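Local structure of protocadherin gamma-B3 (Homo sapiens, 5K8R) at residues Ala40-Ser48 against Val56-Ile65; Gln214-Asn224 against Cys301-Asp312. The protein is probably a calcium-dependent cell-adhesion protein that may help establish and maintain specific neuronal connections in the brain, here represented by its first four cadherin repeats. All coordinates share one frame; numbering follows the deposited sequence.

Contact 1 of 2, residues Ala40-Ser48 against Val56-Ile65. With CA (calcium ion), chain C; CA (calcium ion), chain D.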
# COMPACT_ATOMS: atom_id res chain seq x y z
N ALA A 40 27.98 20.92 -56.60
CA ALA A 40 27.45 20.26 -55.42
C ALA A 40 25.94 20.13 -55.56
O ALA A 40 25.27 21.06 -56.02
CB ALA A 40 27.80 21.04 -54.17
N GLU A 41 25.39 18.98 -55.17
CA GLU A 41 23.96 18.76 -55.27
C GLU A 41 23.17 19.68 -54.35
O GLU A 41 21.99 19.93 -54.60
CB GLU A 41 23.62 17.30 -54.98
CG GLU A 41 24.29 16.33 -55.94
CD GLU A 41 24.19 14.90 -55.47
OE1 GLU A 41 23.07 14.37 -55.37
OE2 GLU A 41 25.25 14.31 -55.18
N LYS A 42 23.79 20.17 -53.28
CA LYS A 42 23.17 21.15 -52.40
C LYS A 42 23.50 22.55 -52.90
O LYS A 42 24.67 22.92 -53.02
CB LYS A 42 23.66 20.97 -50.96
CG LYS A 42 23.04 19.78 -50.24
CD LYS A 42 21.53 19.93 -50.13
CE LYS A 42 20.95 18.96 -49.12
NZ LYS A 42 21.30 17.54 -49.43
N LYS A 43 22.46 23.33 -53.21
CA LYS A 43 22.62 24.68 -53.74
C LYS A 43 22.83 25.66 -52.58
O LYS A 43 21.98 26.48 -52.25
CB LYS A 43 21.41 25.07 -54.58
CG LYS A 43 21.04 24.08 -55.67
CD LYS A 43 21.88 24.28 -56.92
CE LYS A 43 21.38 23.42 -58.06
NZ LYS A 43 22.05 23.75 -59.35
N PHE A 44 24.01 25.56 -51.97
CA PHE A 44 24.36 26.40 -50.83
C PHE A 44 25.21 27.60 -51.20
O PHE A 44 25.05 28.67 -50.60
CB PHE A 44 25.09 25.56 -49.77
CG PHE A 44 24.18 24.68 -48.95
CD1 PHE A 44 22.90 25.11 -48.63
CD2 PHE A 44 24.59 23.44 -48.52
CE1 PHE A 44 22.06 24.31 -47.88
CE2 PHE A 44 23.75 22.63 -47.77
CZ PHE A 44 22.48 23.07 -47.45
N PHE A 45 26.11 27.47 -52.17
CA PHE A 45 26.98 28.55 -52.58
C PHE A 45 26.97 28.67 -54.10
O PHE A 45 26.71 27.70 -54.81
CB PHE A 45 28.42 28.34 -52.10
CG PHE A 45 28.54 28.08 -50.62
CD1 PHE A 45 28.64 26.79 -50.14
CD2 PHE A 45 28.55 29.13 -49.72
CE1 PHE A 45 28.75 26.55 -48.78
CE2 PHE A 45 28.66 28.90 -48.37
CZ PHE A 45 28.76 27.60 -47.89
N THR A 46 27.26 29.88 -54.58
CA THR A 46 27.44 30.12 -56.01
C THR A 46 28.66 31.00 -56.21
O THR A 46 28.94 31.89 -55.41
CB THR A 46 26.21 30.80 -56.64
OG1 THR A 46 25.81 31.93 -55.85
CG2 THR A 46 25.04 29.82 -56.74
N VAL A 47 29.40 30.74 -57.29
CA VAL A 47 30.57 31.53 -57.64
C VAL A 47 30.14 32.59 -58.65
O VAL A 47 29.54 32.27 -59.68
CB VAL A 47 31.69 30.64 -58.21
CG1 VAL A 47 32.88 31.48 -58.61
CG2 VAL A 47 32.09 29.58 -57.19
N SER A 48 30.43 33.84 -58.35
CA SER A 48 30.15 34.93 -59.28
C SER A 48 31.15 34.86 -60.43
O SER A 48 32.34 35.12 -60.21
CB SER A 48 30.24 36.28 -58.57
OG SER A 48 29.05 36.56 -57.86
N VAL A 56 26.76 33.18 -50.73
CA VAL A 56 25.69 32.34 -50.21
C VAL A 56 24.53 32.33 -51.19
O VAL A 56 24.04 33.38 -51.61
CB VAL A 56 25.24 32.84 -48.82
CG1 VAL A 56 24.01 32.07 -48.36
CG2 VAL A 56 26.36 32.71 -47.81
N SER A 57 24.07 31.13 -51.55
CA SER A 57 23.01 30.96 -52.53
C SER A 57 21.65 30.64 -51.91
O SER A 57 20.62 30.99 -52.49
CB SER A 57 23.37 29.86 -53.53
OG SER A 57 22.33 29.65 -54.46
N ASP A 58 21.63 29.97 -50.76
CA ASP A 58 20.38 29.58 -50.12
C ASP A 58 20.59 29.59 -48.61
O ASP A 58 21.68 29.88 -48.12
CB ASP A 58 19.91 28.21 -50.63
CG ASP A 58 18.44 27.95 -50.37
OD1 ASP A 58 17.70 28.93 -50.11
OD2 ASP A 58 18.02 26.78 -50.43
N ARG A 59 19.53 29.26 -47.88
CA ARG A 59 19.61 29.24 -46.42
C ARG A 59 20.52 28.12 -45.94
O ARG A 59 20.36 26.96 -46.34
CB ARG A 59 18.22 29.09 -45.81
CG ARG A 59 18.22 28.96 -44.30
CD ARG A 59 16.81 29.04 -43.73
NE ARG A 59 16.81 28.94 -42.28
CZ ARG A 59 16.54 27.82 -41.61
NH1 ARG A 59 16.24 26.71 -42.26
NH2 ARG A 59 16.56 27.82 -40.28
N ILE A 60 21.48 28.46 -45.09
CA ILE A 60 22.40 27.49 -44.52
C ILE A 60 22.08 27.32 -43.04
O ILE A 60 22.57 28.07 -42.19
CB ILE A 60 23.87 27.90 -44.73
CG1 ILE A 60 24.15 28.09 -46.22
CG2 ILE A 60 24.81 26.87 -44.13
CD1 ILE A 60 25.58 28.49 -46.52
N ASP A 61 21.23 26.34 -42.72
CA ASP A 61 20.84 26.05 -41.35
C ASP A 61 21.75 24.96 -40.80
O ASP A 61 21.68 23.81 -41.25
CB ASP A 61 19.37 25.64 -41.28
CG ASP A 61 18.95 25.20 -39.89
OD1 ASP A 61 19.53 25.70 -38.90
OD2 ASP A 61 18.03 24.36 -39.79
N ARG A 62 22.60 25.31 -39.84
CA ARG A 62 23.55 24.34 -39.29
C ARG A 62 22.84 23.21 -38.56
O ARG A 62 23.34 22.08 -38.54
CB ARG A 62 24.53 25.04 -38.35
CG ARG A 62 25.72 24.18 -37.95
CD ARG A 62 26.16 24.47 -36.53
NE ARG A 62 25.08 24.22 -35.58
CZ ARG A 62 24.78 23.02 -35.09
NH1 ARG A 62 25.48 21.95 -35.47
NH2 ARG A 62 23.78 22.88 -34.23
N GLU A 63 21.68 23.49 -37.96
CA GLU A 63 20.95 22.44 -37.25
C GLU A 63 20.45 21.37 -38.20
O GLU A 63 20.49 20.18 -37.88
CB GLU A 63 19.79 23.05 -36.46
CG GLU A 63 20.17 23.62 -35.11
CD GLU A 63 21.03 24.87 -35.22
OE1 GLU A 63 20.68 25.76 -36.02
OE2 GLU A 63 22.06 24.95 -34.52
N GLU A 64 19.99 21.77 -39.39
CA GLU A 64 19.49 20.80 -40.35
C GLU A 64 20.61 20.10 -41.10
O GLU A 64 20.44 18.96 -41.55
CB GLU A 64 18.54 21.49 -41.34
CG GLU A 64 17.79 20.54 -42.26
CD GLU A 64 16.85 21.26 -43.20
OE1 GLU A 64 16.84 22.51 -43.19
OE2 GLU A 64 16.11 20.58 -43.94
N ILE A 65 21.77 20.75 -41.23
CA ILE A 65 22.87 20.19 -42.00
C ILE A 65 23.70 19.23 -41.15
O ILE A 65 23.93 18.08 -41.53
CB ILE A 65 23.74 21.31 -42.59
CG1 ILE A 65 22.93 22.13 -43.60
CG2 ILE A 65 24.99 20.74 -43.24
CD1 ILE A 65 23.65 23.38 -44.08
CA CA C . 19.84 27.58 -37.42
CA CA D . 22.12 27.32 -34.16

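Contact 2 of 2, residues Gln214-Asn224 against Cys301-Asp312. With CA (calcium ion), chain F; CA (calcium ion), chain G; CA (calcium ion), chain E.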
# COMPACT_ATOMS: atom_id res chain seq x y z
N GLN A 214 -14.13 8.78 21.38
CA GLN A 214 -14.21 8.66 22.83
C GLN A 214 -13.43 7.43 23.27
O GLN A 214 -13.45 6.40 22.59
CB GLN A 214 -15.65 8.55 23.32
CG GLN A 214 -16.55 9.72 22.95
CD GLN A 214 -17.98 9.52 23.42
OE1 GLN A 214 -18.26 8.63 24.22
NE2 GLN A 214 -18.89 10.35 22.92
N ASP A 215 -12.73 7.55 24.40
CA ASP A 215 -12.07 6.40 25.00
C ASP A 215 -13.03 5.53 25.80
O ASP A 215 -12.62 4.49 26.33
CB ASP A 215 -10.92 6.86 25.90
CG ASP A 215 -9.78 7.46 25.12
OD1 ASP A 215 -9.54 7.02 23.97
OD2 ASP A 215 -9.12 8.38 25.64
N MET A 216 -14.30 5.93 25.90
CA MET A 216 -15.30 5.17 26.65
C MET A 216 -16.68 5.58 26.14
O MET A 216 -17.01 6.76 26.14
CB MET A 216 -15.18 5.43 28.15
CG MET A 216 -16.40 5.00 28.96
SD MET A 216 -16.67 3.21 28.95
CE MET A 216 -15.25 2.65 29.89
N TYR A 217 -17.47 4.59 25.72
CA TYR A 217 -18.84 4.81 25.26
C TYR A 217 -19.77 4.16 26.28
O TYR A 217 -19.97 2.94 26.27
CB TYR A 217 -19.05 4.23 23.87
CG TYR A 217 -18.18 4.84 22.80
CD1 TYR A 217 -18.56 6.00 22.14
CD2 TYR A 217 -16.97 4.25 22.45
CE1 TYR A 217 -17.76 6.56 21.16
CE2 TYR A 217 -16.16 4.81 21.47
CZ TYR A 217 -16.56 5.96 20.83
OH TYR A 217 -15.77 6.51 19.85
N ARG A 218 -20.34 4.97 27.17
CA ARG A 218 -21.22 4.49 28.22
C ARG A 218 -22.67 4.80 27.87
O ARG A 218 -22.97 5.87 27.33
CB ARG A 218 -20.87 5.10 29.57
CG ARG A 218 -21.57 4.46 30.75
CD ARG A 218 -21.04 4.98 32.08
NE ARG A 218 -21.65 4.29 33.21
CZ ARG A 218 -21.35 4.54 34.49
NH1 ARG A 218 -20.45 5.45 34.79
NH2 ARG A 218 -21.96 3.86 35.45
N VAL A 219 -23.56 3.86 28.17
CA VAL A 219 -24.98 4.00 27.86
C VAL A 219 -25.76 3.12 28.82
O VAL A 219 -25.25 2.10 29.30
CB VAL A 219 -25.26 3.65 26.38
CG1 VAL A 219 -25.04 2.16 26.14
CG2 VAL A 219 -26.67 4.07 25.97
N ASN A 220 -27.00 3.51 29.10
CA ASN A 220 -27.90 2.76 29.97
C ASN A 220 -29.11 2.32 29.16
O ASN A 220 -29.80 3.16 28.57
CB ASN A 220 -28.32 3.60 31.18
CG ASN A 220 -28.99 2.77 32.26
OD1 ASN A 220 -29.78 1.87 31.98
ND2 ASN A 220 -28.68 3.08 33.52
N VAL A 221 -29.37 1.01 29.14
CA VAL A 221 -30.51 0.45 28.44
C VAL A 221 -31.27 -0.46 29.40
O VAL A 221 -30.68 -1.10 30.28
CB VAL A 221 -30.10 -0.33 27.17
CG1 VAL A 221 -29.52 0.63 26.13
CG2 VAL A 221 -29.09 -1.41 27.51
N ALA A 222 -32.59 -0.51 29.23
CA ALA A 222 -33.41 -1.36 30.07
C ALA A 222 -33.26 -2.83 29.68
O ALA A 222 -32.87 -3.16 28.55
CB ALA A 222 -34.87 -0.94 30.00
N GLU A 223 -33.57 -3.71 30.62
CA GLU A 223 -33.38 -5.14 30.38
C GLU A 223 -34.40 -5.69 29.40
O GLU A 223 -34.13 -6.69 28.72
CB GLU A 223 -33.45 -5.91 31.70
CG GLU A 223 -34.70 -5.66 32.51
CD GLU A 223 -34.80 -6.58 33.71
OE1 GLU A 223 -34.21 -7.68 33.67
OE2 GLU A 223 -35.47 -6.20 34.70
N ASN A 224 -35.57 -5.06 29.29
CA ASN A 224 -36.59 -5.54 28.36
C ASN A 224 -36.35 -4.98 26.96
O ASN A 224 -37.30 -4.81 26.18
CB ASN A 224 -37.99 -5.16 28.86
CG ASN A 224 -38.21 -3.67 28.91
OD1 ASN A 224 -37.28 -2.90 29.13
ND2 ASN A 224 -39.45 -3.24 28.71
N CYS A 301 -10.56 1.18 22.39
CA CYS A 301 -11.42 1.91 23.31
C CYS A 301 -12.26 0.90 24.09
O CYS A 301 -12.11 -0.32 23.93
CB CYS A 301 -12.31 2.91 22.58
SG CYS A 301 -13.63 2.16 21.58
N LYS A 302 -13.14 1.40 24.94
CA LYS A 302 -14.00 0.56 25.76
C LYS A 302 -15.45 0.99 25.62
O LYS A 302 -15.75 2.13 25.24
CB LYS A 302 -13.58 0.59 27.24
CG LYS A 302 -12.23 -0.06 27.51
CD LYS A 302 -11.95 -0.16 29.00
CE LYS A 302 -10.62 -0.85 29.26
NZ LYS A 302 -10.35 -1.02 30.72
N VAL A 303 -16.35 0.06 25.92
CA VAL A 303 -17.79 0.27 25.84
C VAL A 303 -18.41 -0.29 27.11
O VAL A 303 -18.20 -1.47 27.44
CB VAL A 303 -18.40 -0.40 24.60
CG1 VAL A 303 -19.90 -0.57 24.77
CG2 VAL A 303 -18.09 0.42 23.35
N GLN A 304 -19.16 0.54 27.83
CA GLN A 304 -19.84 0.13 29.06
C GLN A 304 -21.34 0.24 28.84
O GLN A 304 -21.87 1.34 28.67
CB GLN A 304 -19.39 0.98 30.25
CG GLN A 304 -20.00 0.53 31.57
CD GLN A 304 -19.37 1.22 32.76
OE1 GLN A 304 -18.31 1.83 32.66
NE2 GLN A 304 -20.04 1.13 33.91
N ILE A 305 -22.02 -0.91 28.83
CA ILE A 305 -23.46 -0.98 28.66
C ILE A 305 -24.06 -1.34 30.01
O ILE A 305 -23.93 -2.48 30.47
CB ILE A 305 -23.85 -2.01 27.59
CG1 ILE A 305 -23.14 -1.70 26.27
CG2 ILE A 305 -25.36 -2.03 27.39
CD1 ILE A 305 -23.33 -2.76 25.21
N ASP A 306 -24.69 -0.37 30.65
CA ASP A 306 -25.35 -0.58 31.93
C ASP A 306 -26.81 -0.94 31.71
O ASP A 306 -27.49 -0.36 30.86
CB ASP A 306 -25.24 0.67 32.81
CG ASP A 306 -23.80 1.02 33.14
OD1 ASP A 306 -22.98 0.09 33.30
OD2 ASP A 306 -23.49 2.22 33.24
N ILE A 307 -27.30 -1.91 32.49
CA ILE A 307 -28.66 -2.40 32.38
C ILE A 307 -29.44 -1.95 33.61
O ILE A 307 -28.98 -2.12 34.74
CB ILE A 307 -28.69 -3.93 32.23
CG1 ILE A 307 -27.93 -4.36 30.98
CG2 ILE A 307 -30.12 -4.44 32.18
CD1 ILE A 307 -28.00 -5.84 30.70
N SER A 308 -30.62 -1.38 33.38
CA SER A 308 -31.49 -0.91 34.45
C SER A 308 -32.57 -1.94 34.74
O SER A 308 -33.00 -2.69 33.85
CB SER A 308 -32.12 0.43 34.09
OG SER A 308 -32.77 0.37 32.83
N ASP A 309 -33.02 -1.97 35.99
CA ASP A 309 -33.95 -2.99 36.44
C ASP A 309 -35.38 -2.68 35.98
O ASP A 309 -35.82 -1.53 36.01
CB ASP A 309 -33.91 -3.10 37.97
CG ASP A 309 -34.84 -4.18 38.50
OD1 ASP A 309 -35.00 -5.21 37.83
OD2 ASP A 309 -35.40 -3.98 39.60
N GLU A 310 -36.08 -3.73 35.55
CA GLU A 310 -37.49 -3.66 35.20
C GLU A 310 -38.27 -4.66 36.04
O GLU A 310 -37.74 -5.70 36.44
CB GLU A 310 -37.71 -3.94 33.71
CG GLU A 310 -37.34 -2.78 32.79
CD GLU A 310 -38.40 -1.70 32.78
OE1 GLU A 310 -39.58 -2.03 32.57
OE2 GLU A 310 -38.05 -0.52 32.97
N ASN A 311 -39.53 -4.35 36.30
CA ASN A 311 -40.38 -5.19 37.14
C ASN A 311 -41.01 -6.29 36.28
O ASN A 311 -42.20 -6.28 35.96
CB ASN A 311 -41.44 -4.35 37.85
CG ASN A 311 -42.17 -5.12 38.93
OD1 ASN A 311 -41.65 -6.10 39.46
ND2 ASN A 311 -43.37 -4.67 39.25
N ASP A 312 -40.17 -7.26 35.92
CA ASP A 312 -40.59 -8.38 35.08
C ASP A 312 -40.56 -9.71 35.83
O ASP A 312 -40.49 -10.77 35.19
CB ASP A 312 -39.73 -8.45 33.82
CG ASP A 312 -38.28 -8.79 34.13
OD1 ASP A 312 -37.80 -8.45 35.23
OD2 ASP A 312 -37.62 -9.40 33.25
CA CA F . -35.93 -7.30 36.85
CA CA G . -35.40 -9.77 34.21
CA CA E . -41.07 -7.82 41.12
O HOH W 1 -35.01 -10.73 31.91

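Contact 1 of 2, residues Ala40-Ser48 against Val56-Ile65
F44 meets I65, and F45 meets I60, within the first cadherin repeat, where strand 45-47, outermost within this chain in a three-stranded antiparallel sheet, faces the end of strand 53-56 and the loop leading to helix 62-65. Register is set by one backbone hydrogen bond, S57 N to F44 O (2.8 Å, 170° at the hydrogen), beside the antiparallel non-hydrogen-bonded pair F45-V56. Both rings lean on I60, and F44 also reaches I65. F44 and I65 approach from opposite directions, F44 CZ ending 3.6 Å from I65 CD1, while F44 CE1 lies 3.5 Å from R59 O and its CD1 borders I60 CG1. F45 and I60 cross at about a right angle: with I60 CG1 turned beside its own backbone N (chi1 -57°) and the chain extended beyond it, CD1 comes within 3.6 Å of F45 CZ. L74 of strand 73-80 touches both phenylalanines and I65, so the cluster reaches the opposing sheet. T46 CG2 rests against S57 at the more open margin. Past I60, D61 N-caps the helix through its carboxylate, and R59 pairs with E10. E63 OE1 bridges two calcium ions, 2.4 Å from that of chain C and 2.8 Å from that of chain D, which OE2 also binds.

Contact 2 of 2, residues Gln214-Asn224 against Cys301-Asp312
Y217 to A222 pair in parallel with V303 to S308, joining the second half of the split first strand (A') to the last strand (G) of the third cadherin repeat's sandwich; the strand axes approach to 4.6 Å at 32°. The tight face carries Y217, V219, V221, V303, I305 and I307, with V221 CG2 meeting I305 CG2 at 3.8 Å. C301 SG lies in the plane of the Y217 ring at its edge, 3.7 Å from CE2. The other face, with R218, N220, Q304 and D306, is more exposed and polar. R218, extended with CG anti to N (chi1 -169°), forms a side-on salt bridge, NE (2.8 Å) and NH2 (3.1 Å) both on D306 OD2, which lies in the guanidinium plane; Q304 NE2 sits over one guanidinium face and donates to D306 OD1. An alanine replacing D306 would probably leave R218 without its anion and Q304 free to turn. Beyond the strands, E223 OE2 accepts from E310 N (2.7 Å) and binds the calcium ion of chain F (2.5 Å) with D309, E310 O and D312. Strand 216-222 is the sheet's edge within this chain; 298-308 pairs on its far side with antiparallel 284-292, while Y217, V219 and V303 pack against strand 230-237 of the facing sheet.

Overall arrangement
Contacts 1 and 2 lie in different cadherin repeats, the first and third, on opposite sides of the chain's centre; their own centres are 97 Å apart and their nearest atoms about 68 Å, so neither touches the other. Both nevertheless lead into calcium sites. D61 and E63 of contact 1 join E9, E10, D95, I96, D98 and D131 around two ions between repeats one and two. E223, D309, E310 and D312 of contact 2 serve the equivalent sites between repeats three and four, completed by D278, E280 and D345, while N311 reaches a third ion. The contributions are complementary: contact 1 supplies the ligands beside a short helix, contact 2 those at the ends of two parallel strands.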